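Local coordinates for DUF2442 domain-containing protein (Rhodospirillum rubrum ATCC 11170, PDB 3K8R) that is of unknown function, belongs to the DUF2442 family, and pairs with a second copy of itself in the crystal through strand edges and the ends of helices, at the interface of chains A and B. Numbering follows the deposited sequence. Chains: chain A/B, Uncharacterized protein.

The interface of chains A and B. Residues chain A 49, 94-96; chain B 25, 45, 47, 49, 94.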
# COMPACT_ATOMS: atom_id res chain seq x y z
N PHE A 49 3.53 1.36 -1.62
CA PHE A 49 2.09 1.36 -1.86
C PHE A 49 1.82 1.74 -3.31
O PHE A 49 2.38 2.72 -3.80
CB PHE A 49 1.38 2.32 -0.91
CG PHE A 49 -0.10 2.46 -1.16
CD1 PHE A 49 -0.98 1.44 -0.81
CD2 PHE A 49 -0.62 3.62 -1.70
CE1 PHE A 49 -2.34 1.56 -1.02
CE2 PHE A 49 -1.98 3.75 -1.91
CZ PHE A 49 -2.84 2.71 -1.57
N MSE A 94 -4.59 4.73 1.34
CA MSE A 94 -4.20 3.46 1.95
C MSE A 94 -5.34 2.85 2.77
O MSE A 94 -5.37 1.64 2.99
CB MSE A 94 -2.91 3.63 2.77
CG MSE A 94 -1.74 4.09 1.87
SE MSE A 94 0.02 4.08 2.68
CE MSE A 94 0.23 2.20 3.07
N ALA A 95 -6.29 3.68 3.19
CA ALA A 95 -7.47 3.21 3.92
C ALA A 95 -8.54 2.70 2.96
O ALA A 95 -9.56 2.15 3.40
CB ALA A 95 -8.03 4.33 4.76
N GLY A 96 -8.32 2.90 1.66
CA GLY A 96 -9.30 2.50 0.66
C GLY A 96 -10.27 3.63 0.32
O GLY A 96 -11.28 3.39 -0.33
N PRO B 25 -9.41 -1.89 2.89
CA PRO B 25 -8.66 -2.67 1.90
C PRO B 25 -8.49 -4.08 2.45
O PRO B 25 -8.27 -4.25 3.65
CB PRO B 25 -7.32 -1.97 1.85
CG PRO B 25 -7.18 -1.34 3.21
CD PRO B 25 -8.56 -0.85 3.49
N ASN B 45 -9.09 -4.10 -3.92
CA ASN B 45 -9.57 -2.90 -4.59
C ASN B 45 -8.61 -2.42 -5.66
O ASN B 45 -8.73 -1.28 -6.11
CB ASN B 45 -9.78 -1.77 -3.57
CG ASN B 45 -8.51 -1.39 -2.85
OD1 ASN B 45 -7.40 -1.74 -3.26
ND2 ASN B 45 -8.66 -0.66 -1.75
N CYS B 47 -5.25 -2.12 -5.28
CA CYS B 47 -4.01 -1.56 -4.76
C CYS B 47 -3.06 -2.66 -4.35
O CYS B 47 -3.47 -3.84 -4.23
CB CYS B 47 -4.27 -0.65 -3.58
SG CYS B 47 -5.13 0.78 -4.10
N PHE B 49 0.41 -3.45 -1.67
CA PHE B 49 1.23 -3.07 -0.52
C PHE B 49 2.35 -4.08 -0.45
O PHE B 49 2.12 -5.28 -0.61
CB PHE B 49 0.41 -3.07 0.76
CG PHE B 49 1.20 -2.70 1.98
CD1 PHE B 49 1.52 -1.36 2.24
CD2 PHE B 49 1.60 -3.67 2.88
CE1 PHE B 49 2.25 -1.00 3.36
CE2 PHE B 49 2.34 -3.32 4.02
CZ PHE B 49 2.66 -1.98 4.26
N MSE B 94 0.06 -1.57 7.23
CA MSE B 94 -0.18 -0.37 6.40
C MSE B 94 -0.28 0.91 7.23
O MSE B 94 -0.11 2.00 6.70
CB MSE B 94 -1.41 -0.55 5.51
CG MSE B 94 -1.22 -1.68 4.52
SE MSE B 94 -2.68 -1.98 3.33
CE MSE B 94 -2.82 -0.25 2.49
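Strand 48-51 of chain A lies antiparallel to the same strand of chain B, with a beta bridge between A:Phe49 and B:Phe49, while the end of helix 90-94 of A and the loop after it meet the end of helix 90-95 of B and the loops carrying B:Pro25, B:Asn45 and B:Cys47. This two-fold contact joins two DUF2442 domains and may represent a dimer, although the crystal alone does not prove one in solution. Two selenomethionines, standing for methionine, do most of the covering in this patch, each resting on a phenylalanine of its own chain: CG of A:Met94 sits 3.6 Å above the plane of the A:Phe49 ring, over its centre. The flexible selenoether of A:Met94 bends at its last torsion (chi3 63°) and carries its methyl CE across the boundary to 3.8 Å from CE1 of B:Phe49. In the twin contact CE of B:Met94 comes 4.0 Å from CE1 of A:Phe49, the two side chains crossing at about a right angle. A:Phe49 holds CG anti to its backbone N (chi1 176°), which carries the far end of the ring towards B:Cys47; there CE1 is 3.9 Å from CB and CZ 3.9 Å from SG, a small side chain that accepts a ring tip. An alanine in place of A:Phe49 would probably open a gap beside B:Cys47 and leave the A:Met94 chain free to turn for want of the ring beneath it. B:Asn45 ties this loop together through its side-chain amide: OD1 accepts a hydrogen bond from the backbone N-H of B:Cys47 (N to OD1 3.0 Å), with the donor tilted 18° from the carbonyl plane, and ND2 faces CA of A:Gly96 at 4.0 Å, where glycine brings no side chain to intrude. B:Pro25, a rigid ring, sets CG and CD against the backbone carbonyls of A:Met94 and A:Ala95.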